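Local coordinates for beta-glucosidase (Pseudoalteromonas sp., PDB 3F95), which probably hydrolyses beta-1,3/1,4-glucans as the full-length enzyme, of which this piece is the extra C-terminal beta-sandwich domain, at residues Thr19-Asp24 and Ser70-Glu75; Leu45-Val50 and Asp57-Asn62; Gln66-Leu71 and Ala153-Ser158; Leu74-Leu79 and Pro149-Leu154. All blocks are in the same frame, centred on the assembly; numbering follows the deposited sequence.

Contact 1 of 4, residues Thr19-Asp24 and Ser70-Glu75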
loop_
_atom_site.group_PDB
_atom_site.type_symbol
_atom_site.label_atom_id
_atom_site.label_comp_id
_atom_site.label_asym_id
_atom_site.label_seq_id
_atom_site.Cartn_x
_atom_site.Cartn_y
_atom_site.Cartn_z
ATOM N N THR A 19 -6.803 -0.660 -9.184
ATOM C CA THR A 19 -6.073 -1.890 -9.504
ATOM C C THR A 19 -4.834 -1.974 -8.665
ATOM O O THR A 19 -4.291 -0.962 -8.242
ATOM C CB THR A 19 -5.237 -1.895 -10.836
ATOM O OG1 THR A 19 -5.252 -0.660 -11.537
ATOM C CG2 THR A 19 -5.364 -3.120 -11.614
ATOM N N TRP A 20 -4.323 -3.198 -8.536
ATOM C CA TRP A 20 -2.961 -3.390 -8.092
ATOM C C TRP A 20 -2.069 -3.252 -9.341
ATOM O O TRP A 20 -2.472 -3.624 -10.481
ATOM C CB TRP A 20 -2.774 -4.789 -7.515
ATOM C CG TRP A 20 -3.644 -5.106 -6.328
ATOM C CD1 TRP A 20 -4.724 -5.909 -6.300
ATOM C CD2 TRP A 20 -3.467 -4.613 -4.990
ATOM N NE1 TRP A 20 -5.274 -5.937 -5.027
ATOM C CE2 TRP A 20 -4.499 -5.172 -4.198
ATOM C CE3 TRP A 20 -2.543 -3.745 -4.394
ATOM C CZ2 TRP A 20 -4.642 -4.890 -2.819
ATOM C CZ3 TRP A 20 -2.678 -3.470 -3.017
ATOM C CH2 TRP A 20 -3.713 -4.048 -2.256
ATOM N N GLN A 21 -0.883 -2.702 -9.139
ATOM C CA GLN A 21 0.104 -2.568 -10.207
ATOM C C GLN A 21 1.419 -3.175 -9.755
ATOM O O GLN A 21 1.999 -2.722 -8.767
ATOM C CB GLN A 21 0.331 -1.091 -10.581
ATOM C CG GLN A 21 -0.798 -0.462 -11.346
ATOM C CD GLN A 21 -0.417 0.826 -12.086
ATOM O OE1 GLN A 21 0.645 0.936 -12.717
ATOM N NE2 GLN A 21 -1.321 1.785 -12.048
ATOM N N LEU A 22 1.916 -4.162 -10.500
ATOM C CA LEU A 22 3.176 -4.822 -10.154
ATOM C C LEU A 22 4.201 -4.444 -11.230
ATOM O O LEU A 22 4.058 -4.861 -12.394
ATOM C CB LEU A 22 2.989 -6.339 -10.111
ATOM C CG LEU A 22 2.251 -7.005 -8.924
ATOM C CD1 LEU A 22 0.791 -6.557 -8.837
ATOM C CD2 LEU A 22 2.314 -8.543 -9.020
ATOM N N ALA A 23 5.153 -3.596 -10.846
ATOM C CA ALA A 23 6.101 -2.989 -11.793
ATOM C C ALA A 23 7.543 -3.346 -11.453
ATOM O O ALA A 23 8.183 -2.742 -10.549
ATOM C CB ALA A 23 5.880 -1.455 -11.868
ATOM N N ASP A 24 8.062 -4.352 -12.146
ATOM C CA ASP A 24 9.466 -4.738 -11.939
ATOM C C ASP A 24 10.396 -4.019 -12.944
ATOM O O ASP A 24 9.974 -3.077 -13.606
ATOM C CB ASP A 24 9.646 -6.257 -11.934
ATOM C CG ASP A 24 9.235 -6.914 -13.253
ATOM O OD1 ASP A 24 9.208 -6.219 -14.298
ATOM O OD2 ASP A 24 8.927 -8.118 -13.230
ATOM N N SER A 70 1.975 -0.913 -6.499
ATOM C CA SER A 70 1.055 0.200 -6.234
ATOM C C SER A 70 -0.383 -0.279 -6.121
ATOM O O SER A 70 -0.782 -1.284 -6.750
ATOM C CB SER A 70 1.148 1.243 -7.363
ATOM O OG SER A 70 2.472 1.781 -7.446
ATOM N N LEU A 71 -1.164 0.435 -5.310
ATOM C CA LEU A 71 -2.599 0.374 -5.395
ATOM C C LEU A 71 -2.964 1.685 -6.100
ATOM O O LEU A 71 -2.717 2.783 -5.571
ATOM C CB LEU A 71 -3.217 0.300 -3.991
ATOM C CG LEU A 71 -4.734 0.362 -3.913
ATOM C CD1 LEU A 71 -5.389 -0.785 -4.658
ATOM C CD2 LEU A 71 -5.156 0.389 -2.421
ATOM N N SER A 72 -3.528 1.574 -7.297
ATOM C CA SER A 72 -3.556 2.720 -8.204
ATOM C C SER A 72 -4.938 2.970 -8.800
ATOM O O SER A 72 -5.753 2.058 -8.902
ATOM C CB SER A 72 -2.485 2.564 -9.294
ATOM O OG SER A 72 -2.874 1.603 -10.250
ATOM N N TYR A 73 -5.190 4.233 -9.148
ATOM C CA TYR A 73 -6.435 4.638 -9.777
ATOM C C TYR A 73 -6.315 4.372 -11.286
ATOM O O TYR A 73 -5.268 4.610 -11.888
ATOM C CB TYR A 73 -6.680 6.135 -9.531
ATOM C CG TYR A 73 -6.942 6.504 -8.079
ATOM C CD1 TYR A 73 -8.234 6.498 -7.566
ATOM C CD2 TYR A 73 -5.901 6.883 -7.237
ATOM C CE1 TYR A 73 -8.485 6.845 -6.240
ATOM C CE2 TYR A 73 -6.153 7.239 -5.912
ATOM C CZ TYR A 73 -7.444 7.210 -5.425
ATOM O OH TYR A 73 -7.691 7.552 -4.090
ATOM N N LEU A 74 -7.375 3.873 -11.894
ATOM C CA LEU A 74 -7.311 3.557 -13.322
ATOM C C LEU A 74 -7.101 4.817 -14.179
ATOM O O LEU A 74 -6.407 4.779 -15.202
ATOM C CB LEU A 74 -8.484 2.665 -13.738
ATOM C CG LEU A 74 -8.275 1.213 -13.230
ATOM C CD1 LEU A 74 -9.477 0.337 -13.467
ATOM C CD2 LEU A 74 -7.032 0.573 -13.854
ATOM N N GLU A 75 -7.635 5.949 -13.714
ATOM C CA GLU A 75 -7.275 7.249 -14.279
ATOM C C GLU A 75 -6.991 8.204 -13.135
ATOM O O GLU A 75 -7.607 8.070 -12.088
ATOM C CB GLU A 75 -8.393 7.798 -15.162
ATOM C CG GLU A 75 -9.717 7.981 -14.452
ATOM C CD GLU A 75 -10.743 8.692 -15.307
ATOM O OE1 GLU A 75 -11.506 9.504 -14.742
ATOM O OE2 GLU A 75 -10.792 8.440 -16.533
HETATM O O HOH W 1 3.713 0.028 -9.301
#

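Contact 2 of 4, residues Leu45-Val50 and Asp57-Asn62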
loop_
_atom_site.group_PDB
_atom_site.type_symbol
_atom_site.label_atom_id
_atom_site.label_comp_id
_atom_site.label_asym_id
_atom_site.label_seq_id
_atom_site.Cartn_x
_atom_site.Cartn_y
_atom_site.Cartn_z
ATOM N N LEU A 45 8.278 -9.713 -8.309
ATOM C CA LEU A 45 7.206 -9.282 -7.386
ATOM C C LEU A 45 6.004 -10.193 -7.658
ATOM O O LEU A 45 5.521 -10.263 -8.791
ATOM C CB LEU A 45 6.852 -7.795 -7.589
ATOM C CG LEU A 45 5.721 -7.198 -6.732
ATOM C CD1 LEU A 45 5.975 -7.448 -5.221
ATOM C CD2 LEU A 45 5.540 -5.691 -7.024
ATOM N N LEU A 46 5.545 -10.898 -6.612
ATOM C CA LEU A 46 4.423 -11.831 -6.698
ATOM C C LEU A 46 3.365 -11.437 -5.682
ATOM O O LEU A 46 3.711 -11.010 -4.579
ATOM C CB LEU A 46 4.833 -13.272 -6.387
ATOM C CG LEU A 46 5.971 -14.018 -7.117
ATOM C CD1 LEU A 46 5.736 -15.546 -6.945
ATOM C CD2 LEU A 46 6.118 -13.635 -8.575
ATOM N N MET A 47 2.109 -11.592 -6.070
ATOM C CA MET A 47 0.969 -11.340 -5.209
ATOM C C MET A 47 0.152 -12.632 -5.031
ATOM O O MET A 47 -0.117 -13.330 -6.000
ATOM C CB MET A 47 0.074 -10.259 -5.842
ATOM C CG MET A 47 -1.224 -10.028 -5.041
ATOM S SD MET A 47 -2.284 -8.747 -5.706
ATOM C CE MET A 47 -3.161 -9.636 -7.028
ATOM N N GLN A 48 -0.219 -12.929 -3.782
ATOM C CA GLN A 48 -1.069 -14.064 -3.418
ATOM C C GLN A 48 -2.171 -13.520 -2.514
ATOM O O GLN A 48 -2.057 -12.410 -2.008
ATOM C CB GLN A 48 -0.286 -15.057 -2.568
ATOM C CG GLN A 48 0.723 -15.947 -3.247
ATOM C CD GLN A 48 1.368 -16.882 -2.227
ATOM O OE1 GLN A 48 0.769 -17.196 -1.191
ATOM N NE2 GLN A 48 2.592 -17.317 -2.505
ATOM N N SER A 49 -3.249 -14.278 -2.305
ATOM C CA SER A 49 -4.248 -13.842 -1.345
ATOM C C SER A 49 -3.892 -14.423 0.015
ATOM O O SER A 49 -3.306 -15.501 0.105
ATOM C CB SER A 49 -5.644 -14.276 -1.764
ATOM O OG SER A 49 -5.782 -15.669 -1.610
ATOM N N VAL A 50 -4.274 -13.710 1.064
ATOM C CA VAL A 50 -4.091 -14.192 2.438
ATOM C C VAL A 50 -5.420 -13.941 3.196
ATOM O O VAL A 50 -6.284 -13.168 2.745
ATOM C CB VAL A 50 -2.915 -13.480 3.156
ATOM C CG1 VAL A 50 -1.574 -13.741 2.477
ATOM C CG2 VAL A 50 -3.152 -11.991 3.292
ATOM N N ASP A 57 -9.291 -11.872 2.165
ATOM C CA ASP A 57 -9.484 -10.425 2.317
ATOM C C ASP A 57 -8.177 -9.620 2.310
ATOM O O ASP A 57 -8.209 -8.395 2.328
ATOM C CB ASP A 57 -10.346 -10.061 3.542
ATOM C CG ASP A 57 -9.708 -10.457 4.852
ATOM O OD1 ASP A 57 -8.841 -11.356 4.850
ATOM O OD2 ASP A 57 -10.100 -9.885 5.887
ATOM N N GLY A 58 -7.038 -10.314 2.266
ATOM C CA GLY A 58 -5.729 -9.648 2.231
ATOM C C GLY A 58 -4.963 -10.030 0.965
ATOM O O GLY A 58 -5.321 -10.979 0.269
ATOM N N ARG A 59 -3.880 -9.314 0.698
ATOM C CA ARG A 59 -2.993 -9.713 -0.384
ATOM C C ARG A 59 -1.586 -9.732 0.164
ATOM O O ARG A 59 -1.150 -8.767 0.809
ATOM C CB ARG A 59 -3.120 -8.749 -1.562
ATOM C CG ARG A 59 -4.498 -8.758 -2.230
ATOM C CD ARG A 59 -4.710 -9.991 -3.128
ATOM N NE ARG A 59 -6.055 -9.947 -3.729
ATOM C CZ ARG A 59 -7.174 -10.306 -3.101
ATOM N NH1 ARG A 59 -7.132 -10.734 -1.836
ATOM N NH2 ARG A 59 -8.340 -10.232 -3.750
ATOM N N GLY A 60 -0.873 -10.829 -0.096
ATOM C CA GLY A 60 0.521 -10.956 0.300
ATOM C C GLY A 60 1.374 -10.631 -0.901
ATOM O O GLY A 60 1.029 -11.027 -2.028
ATOM N N PHE A 61 2.459 -9.912 -0.667
ATOM C CA PHE A 61 3.388 -9.514 -1.720
ATOM C C PHE A 61 4.809 -9.923 -1.340
ATOM O O PHE A 61 5.261 -9.636 -0.221
ATOM C CB PHE A 61 3.279 -8.005 -1.942
ATOM C CG PHE A 61 1.897 -7.553 -2.378
ATOM C CD1 PHE A 61 1.520 -7.601 -3.715
ATOM C CD2 PHE A 61 0.984 -7.047 -1.446
ATOM C CE1 PHE A 61 0.260 -7.174 -4.129
ATOM C CE2 PHE A 61 -0.292 -6.605 -1.830
ATOM C CZ PHE A 61 -0.671 -6.689 -3.182
ATOM N N ASN A 62 5.528 -10.563 -2.269
ATOM C CA ASN A 62 6.909 -10.995 -2.021
ATOM C C ASN A 62 7.797 -10.349 -3.076
ATOM O O ASN A 62 7.532 -10.534 -4.272
ATOM C CB ASN A 62 7.026 -12.518 -2.143
ATOM C CG ASN A 62 6.271 -13.266 -1.057
ATOM O OD1 ASN A 62 6.252 -12.857 0.103
ATOM N ND2 ASN A 62 5.654 -14.382 -1.433
#

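Contact 3 of 4, residues Gln66-Leu71 and Ala153-Ser158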
loop_
_atom_site.group_PDB
_atom_site.type_symbol
_atom_site.label_atom_id
_atom_site.label_comp_id
_atom_site.label_asym_id
_atom_site.label_seq_id
_atom_site.Cartn_x
_atom_site.Cartn_y
_atom_site.Cartn_z
ATOM N N GLN A 66 14.291 -5.738 -7.334
ATOM C CA GLN A 66 13.785 -4.381 -7.495
ATOM C C GLN A 66 12.410 -4.301 -8.164
ATOM O O GLN A 66 12.252 -4.726 -9.307
ATOM C CB GLN A 66 14.783 -3.560 -8.307
ATOM C CG GLN A 66 14.343 -2.126 -8.481
ATOM C CD GLN A 66 14.387 -1.321 -7.176
ATOM O OE1 GLN A 66 15.174 -1.610 -6.272
ATOM N NE2 GLN A 66 13.550 -0.303 -7.090
ATOM N N ALA A 67 11.424 -3.739 -7.461
ATOM C CA ALA A 67 10.060 -3.655 -8.000
ATOM C C ALA A 67 9.233 -2.733 -7.138
ATOM O O ALA A 67 9.588 -2.510 -5.971
ATOM C CB ALA A 67 9.409 -5.027 -8.032
ATOM N N ALA A 68 8.194 -2.163 -7.756
ATOM C CA ALA A 68 7.222 -1.307 -7.057
ATOM C C ALA A 68 5.845 -1.949 -7.145
ATOM O O ALA A 68 5.376 -2.329 -8.224
ATOM C CB ALA A 68 7.182 0.071 -7.657
ATOM N N LEU A 69 5.201 -2.047 -5.993
ATOM C CA LEU A 69 3.798 -2.411 -5.925
ATOM C C LEU A 69 3.017 -1.127 -5.706
ATOM O O LEU A 69 3.384 -0.333 -4.826
ATOM C CB LEU A 69 3.542 -3.292 -4.710
ATOM C CG LEU A 69 2.049 -3.538 -4.467
ATOM C CD1 LEU A 69 1.460 -4.516 -5.546
ATOM C CD2 LEU A 69 1.800 -3.978 -3.043
ATOM N N SER A 70 1.975 -0.913 -6.499
ATOM C CA SER A 70 1.055 0.200 -6.234
ATOM C C SER A 70 -0.383 -0.279 -6.121
ATOM O O SER A 70 -0.782 -1.284 -6.750
ATOM C CB SER A 70 1.148 1.243 -7.363
ATOM O OG SER A 70 2.472 1.781 -7.446
ATOM N N LEU A 71 -1.164 0.435 -5.310
ATOM C CA LEU A 71 -2.599 0.374 -5.395
ATOM C C LEU A 71 -2.964 1.685 -6.100
ATOM O O LEU A 71 -2.717 2.783 -5.571
ATOM C CB LEU A 71 -3.217 0.300 -3.991
ATOM C CG LEU A 71 -4.734 0.362 -3.913
ATOM C CD1 LEU A 71 -5.389 -0.785 -4.658
ATOM C CD2 LEU A 71 -5.156 0.389 -2.421
ATOM N N ALA A 153 -2.496 5.504 -5.030
ATOM C CA ALA A 153 -2.925 5.702 -3.623
ATOM C C ALA A 153 -1.807 5.293 -2.634
ATOM O O ALA A 153 -1.545 5.987 -1.628
ATOM C CB ALA A 153 -4.220 4.956 -3.345
ATOM N N LEU A 154 -1.146 4.175 -2.935
ATOM C CA LEU A 154 0.089 3.784 -2.269
ATOM C C LEU A 154 1.074 3.133 -3.236
ATOM O O LEU A 154 0.680 2.518 -4.221
ATOM C CB LEU A 154 -0.194 2.845 -1.084
ATOM C CG LEU A 154 -0.598 1.398 -1.281
ATOM C CD1 LEU A 154 0.601 0.461 -1.452
ATOM C CD2 LEU A 154 -1.469 0.918 -0.088
ATOM N N ARG A 155 2.352 3.249 -2.931
ATOM C CA ARG A 155 3.383 2.614 -3.730
ATOM C C ARG A 155 4.444 2.113 -2.764
ATOM O O ARG A 155 4.903 2.868 -1.896
ATOM C CB ARG A 155 3.962 3.630 -4.723
ATOM C CG ARG A 155 5.077 3.076 -5.599
ATOM C CD ARG A 155 5.786 4.202 -6.378
ATOM N NE ARG A 155 4.846 5.032 -7.099
ATOM C CZ ARG A 155 4.952 6.348 -7.254
ATOM N NH1 ARG A 155 5.978 7.029 -6.740
ATOM N NH2 ARG A 155 4.019 6.981 -7.937
ATOM N N ILE A 156 4.786 0.833 -2.861
ATOM C CA ILE A 156 5.858 0.272 -2.033
ATOM C C ILE A 156 6.954 -0.227 -2.977
ATOM O O ILE A 156 6.696 -1.021 -3.876
ATOM C CB ILE A 156 5.344 -0.876 -1.141
ATOM C CG1 ILE A 156 4.258 -0.330 -0.177
ATOM C CG2 ILE A 156 6.519 -1.528 -0.366
ATOM C CD1 ILE A 156 3.469 -1.431 0.508
ATOM N N THR A 157 8.164 0.261 -2.757
ATOM C CA THR A 157 9.323 -0.094 -3.570
ATOM C C THR A 157 10.401 -0.734 -2.699
ATOM O O THR A 157 10.741 -0.217 -1.613
ATOM C CB THR A 157 9.862 1.159 -4.288
ATOM O OG1 THR A 157 8.795 1.773 -5.030
ATOM C CG2 THR A 157 10.979 0.766 -5.260
ATOM N N SER A 158 10.949 -1.850 -3.180
ATOM C CA SER A 158 11.998 -2.588 -2.463
ATOM C C SER A 158 12.669 -3.591 -3.420
ATOM O O SER A 158 12.230 -3.746 -4.569
ATOM C CB SER A 158 11.416 -3.290 -1.222
ATOM O OG SER A 158 12.448 -3.834 -0.368
#

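Contact 4 of 4, residues Leu74-Leu79 and Pro149-Leu154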
loop_
_atom_site.group_PDB
_atom_site.type_symbol
_atom_site.label_atom_id
_atom_site.label_comp_id
_atom_site.label_asym_id
_atom_site.label_seq_id
_atom_site.Cartn_x
_atom_site.Cartn_y
_atom_site.Cartn_z
ATOM N N LEU A 74 -7.375 3.873 -11.894
ATOM C CA LEU A 74 -7.311 3.557 -13.322
ATOM C C LEU A 74 -7.101 4.817 -14.179
ATOM O O LEU A 74 -6.407 4.779 -15.202
ATOM C CB LEU A 74 -8.484 2.665 -13.738
ATOM C CG LEU A 74 -8.275 1.213 -13.230
ATOM C CD1 LEU A 74 -9.477 0.337 -13.467
ATOM C CD2 LEU A 74 -7.032 0.573 -13.854
ATOM N N GLU A 75 -7.635 5.949 -13.714
ATOM C CA GLU A 75 -7.275 7.249 -14.279
ATOM C C GLU A 75 -6.991 8.204 -13.135
ATOM O O GLU A 75 -7.607 8.070 -12.088
ATOM C CB GLU A 75 -8.393 7.798 -15.162
ATOM C CG GLU A 75 -9.717 7.981 -14.452
ATOM C CD GLU A 75 -10.743 8.692 -15.307
ATOM O OE1 GLU A 75 -11.506 9.504 -14.742
ATOM O OE2 GLU A 75 -10.792 8.440 -16.533
ATOM N N PRO A 76 -6.040 9.148 -13.323
ATOM C CA PRO A 76 -5.767 10.160 -12.305
ATOM C C PRO A 76 -7.052 10.741 -11.702
ATOM O O PRO A 76 -7.986 11.116 -12.423
ATOM C CB PRO A 76 -4.989 11.244 -13.061
ATOM C CG PRO A 76 -4.742 10.710 -14.478
ATOM C CD PRO A 76 -5.135 9.270 -14.482
ATOM N N THR A 77 -7.065 10.813 -10.378
ATOM C CA THR A 77 -8.234 11.171 -9.613
ATOM C C THR A 77 -7.792 12.174 -8.546
ATOM O O THR A 77 -6.963 11.847 -7.711
ATOM C CB THR A 77 -8.819 9.900 -8.966
ATOM O OG1 THR A 77 -9.139 8.954 -9.994
ATOM C CG2 THR A 77 -10.070 10.196 -8.126
ATOM N N PRO A 78 -8.311 13.411 -8.595
ATOM C CA PRO A 78 -7.930 14.396 -7.576
ATOM C C PRO A 78 -8.408 13.952 -6.195
ATOM O O PRO A 78 -9.492 13.389 -6.075
ATOM C CB PRO A 78 -8.691 15.663 -8.001
ATOM C CG PRO A 78 -9.023 15.449 -9.448
ATOM C CD PRO A 78 -9.264 13.970 -9.569
ATOM N N LEU A 79 -7.590 14.188 -5.177
ATOM C CA LEU A 79 -7.973 13.902 -3.805
ATOM C C LEU A 79 -9.229 14.687 -3.410
ATOM O O LEU A 79 -9.284 15.922 -3.542
ATOM C CB LEU A 79 -6.811 14.215 -2.855
ATOM C CG LEU A 79 -7.012 14.008 -1.353
ATOM C CD1 LEU A 79 -7.163 12.526 -1.017
ATOM C CD2 LEU A 79 -5.842 14.651 -0.575
ATOM N N PRO A 149 -3.734 15.490 -9.619
ATOM C CA PRO A 149 -4.556 14.262 -9.683
ATOM C C PRO A 149 -3.733 13.052 -9.217
ATOM O O PRO A 149 -2.564 12.939 -9.557
ATOM C CB PRO A 149 -4.885 14.120 -11.177
ATOM C CG PRO A 149 -4.675 15.483 -11.741
ATOM C CD PRO A 149 -3.529 16.071 -10.955
ATOM N N ILE A 150 -4.347 12.173 -8.434
ATOM C CA ILE A 150 -3.624 11.054 -7.830
ATOM C C ILE A 150 -3.632 9.835 -8.765
ATOM O O ILE A 150 -4.677 9.456 -9.289
ATOM C CB ILE A 150 -4.232 10.672 -6.454
ATOM C CG1 ILE A 150 -4.350 11.903 -5.538
ATOM C CG2 ILE A 150 -3.457 9.508 -5.788
ATOM C CD1 ILE A 150 -3.051 12.625 -5.223
ATOM N N THR A 151 -2.461 9.234 -8.959
ATOM C CA THR A 151 -2.364 7.973 -9.698
ATOM C C THR A 151 -2.168 6.760 -8.777
ATOM O O THR A 151 -2.860 5.762 -8.920
ATOM C CB THR A 151 -1.275 8.042 -10.779
ATOM O OG1 THR A 151 -1.733 8.910 -11.832
ATOM C CG2 THR A 151 -1.013 6.660 -11.364
ATOM N N ASP A 152 -1.214 6.842 -7.861
ATOM C CA ASP A 152 -0.947 5.734 -6.933
ATOM C C ASP A 152 -1.420 6.136 -5.521
ATOM O O ASP A 152 -0.820 7.033 -4.893
ATOM C CB ASP A 152 0.564 5.417 -6.918
ATOM C CG ASP A 152 1.067 4.730 -8.198
ATOM O OD1 ASP A 152 0.257 4.293 -9.078
ATOM O OD2 ASP A 152 2.319 4.618 -8.298
ATOM N N ALA A 153 -2.496 5.504 -5.030
ATOM C CA ALA A 153 -2.925 5.702 -3.623
ATOM C C ALA A 153 -1.807 5.293 -2.634
ATOM O O ALA A 153 -1.545 5.987 -1.628
ATOM C CB ALA A 153 -4.220 4.956 -3.345
ATOM N N LEU A 154 -1.146 4.175 -2.935
ATOM C CA LEU A 154 0.089 3.784 -2.269
ATOM C C LEU A 154 1.074 3.133 -3.236
ATOM O O LEU A 154 0.680 2.518 -4.221
ATOM C CB LEU A 154 -0.194 2.845 -1.084
ATOM C CG LEU A 154 -0.598 1.398 -1.281
ATOM C CD1 LEU A 154 0.601 0.461 -1.452
ATOM C CD2 LEU A 154 -1.469 0.918 -0.088
#

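Contact 1 of 4, residues Thr19-Asp24 and Ser70-Glu75
W20 and L71 form a non-hydrogen-bonded pair where strands 18-24 and 67-73 run antiparallel with a strong twist, the axes of the pieces 19-24 and 70-73 at 127°. From CB, which keeps 4.1 Å from the carbonyl O of S70, the W20 side chain sets off with CG beside the backbone N, anti to the carbonyl carbon (chi1 -60°). The benzo half of the indole lies against L71. CE3 of W20 sits 3.8 Å from S70 O, which lies at the ring edge, near its plane. One atom on, CZ3 of W20 meets CB of L71 at 3.9 Å. Over one face of the six-membered ring stands CD1 of L71, 4.1 Å from the centroid and 10° off the normal, a CH-pi contact. Hydrogen-bonded pairs flank this one, T19 with S72 and Q21 with S70, each closed by two backbone bonds; Q21 N to S70 O measures 2.8 Å. On the face carrying T19, Q21, S70 and S72, a water 2.8 Å from S70 OG also donates to Q21 O. The amide of Q21 leans to S72 OG, but both residues have two conformers and the modelled separation is too short to trust. Strand 29-32 lines the far side of strand 18-24, strand 149-158 borders strand 67-73, and W20 and L71 face the beta-sandwich interior, where W20 meets F61 of the opposing sheet and, edge-to-face, F10.

Contact 2 of 4, residues Leu45-Val50 and Asp57-Asn62
The ring of F61 has M47 running alongside it, the two side chains pointing the same way across a beta hairpin of strands 45-50 and 58-63. M47 approaches the ring obliquely: its CG reaches CE1 of F61 at 3.3 Å, and its SD lies 4.4 Å from the ring centroid, 61° off the normal, a Met-aromatic contact. CG of M47 is anti to the backbone N (chi1 175°), which lays it beside the ring. The other flat group is the guanidinium of R59. The CE of M47 sits at its edge, near the plane, while CB of S49 comes in obliquely, 3.8 Å from NH1 of R59. Further down the arginine, CD of R59 packs on SD of M47 at 3.8 Å. NE of R59 bonds to G34 O and, in the modelled conformer, OG of S49 to E56.

Six backbone bonds close the ladder, through the hydrogen-bonded pairs L46 with N62, Q48 with G60 and V50 with G58. D57 and G58 together face V50 in a classic beta bulge. On the face carrying V50, G58 and G60, the valine lies over the two glycines: its CG2 comes 3.5 Å from C of G58, and its CG1 3.9 Å from N of G60. The hairpin belongs to the sheet that includes strand 161-171, and F61 projects from it onto L69 of the opposing sheet. G58 O is gripped from opposite faces of its carbonyl plane, by V50 N at 3.0 Å and by R59 NH1 at 2.8 Å.

Contact 3 of 4, residues Gln66-Leu71 and Ala153-Ser158
L69 and I156 exchange two backbone bonds at the middle of a closely antiparallel ladder, the axes of strand pieces 67-71 and 154-158 lying at 166°. This is an interior strand pair of the beta-sandwich, with a classic beta bulge at one end: A153 and L154 both face L71, whose carbonyl O receives only weak bonds from their two N-H groups, while L71 N still bonds to L154 O at 3.0 Å.

L69, L71, L154 and I156 form an apolar face, with strand 161-171 of the other sheet packed against it. Here CB of L71 touches CG of L154 at 3.9 Å; a chi1 of 74° sets that CG between the backbone N and the carbonyl carbon of L154. The reverse face is more polar. CG of R155, anti to its backbone N (chi1 179°), passes S70 OG at 3.4 Å, and beyond it NE goes on to a salt bridge with D152, whose OD2 also takes a weak bond from S70 OG. Next along, CB of A68 rests 3.5 Å from T157 OG1. At the far end the Q66 chain bends at chi2 and crosses T157, its NE2 coming to 3.3 Å from CG2 of T157.

Contact 4 of 4, residues Leu74-Leu79 and Pro149-Leu154
T77 O accepts from I150 N at 2.7 Å, the shorter of the two backbone bonds that tie these segments together. The N-H arrives from above the carbonyl plane, 64° out of it, and the isoleucine side chain comes with it: CB of I150 lies 3.2 Å from T77 O. CG1 stands beside the backbone N (chi1 -52°), 3.4 Å from the same oxygen, and faces L79. In return T77 N donates to I150 O at 3.0 Å, which closes the antiparallel hydrogen-bonded pair. OG1 of T77 turns back on its own segment and gives a bond of 2.7 Å to E75 O, spanning P76 just after the corner at L74 and E75; N17 adds a weak bond to OG1.

Beside this pair P76 and P149 touch through their CB atoms, 3.4 Å apart, tighter than usual carbon contact. Beyond I150 the partner chain turns its own corner, with T151 and D152 both facing C108 in a classic beta bulge. C108 itself is disulfide-bonded to C113. Prolines stand on either side of T77 and directly before I150, and none has a backbone N-H to donate; at this surface edge the pairing has one reciprocal pair of backbone bonds, with apolar contacts of P76 on P149 and I150 on L79.

Contacts 1 and 3 are neighbouring pairings in one antiparallel sheet, on the two edges of strand 67-73; they share S70 and L71, their centres about 8 Å apart. Contact 4 continues contact 3 along strand 149-158, beyond the corners in both chains, sharing A153 and L154 with it and L74 and E75 with contact 1. Contact 2, nested along the chain inside the loop closed by contact 1, closes before contacts 3 and 4 open. It belongs to the opposing sheet, yet touches contacts 1 and 3 through the sandwich interior; its nearest atoms stay about 7 Å from contact 4. Residues distant in sequence thus build one galactose-binding-like beta-sandwich domain.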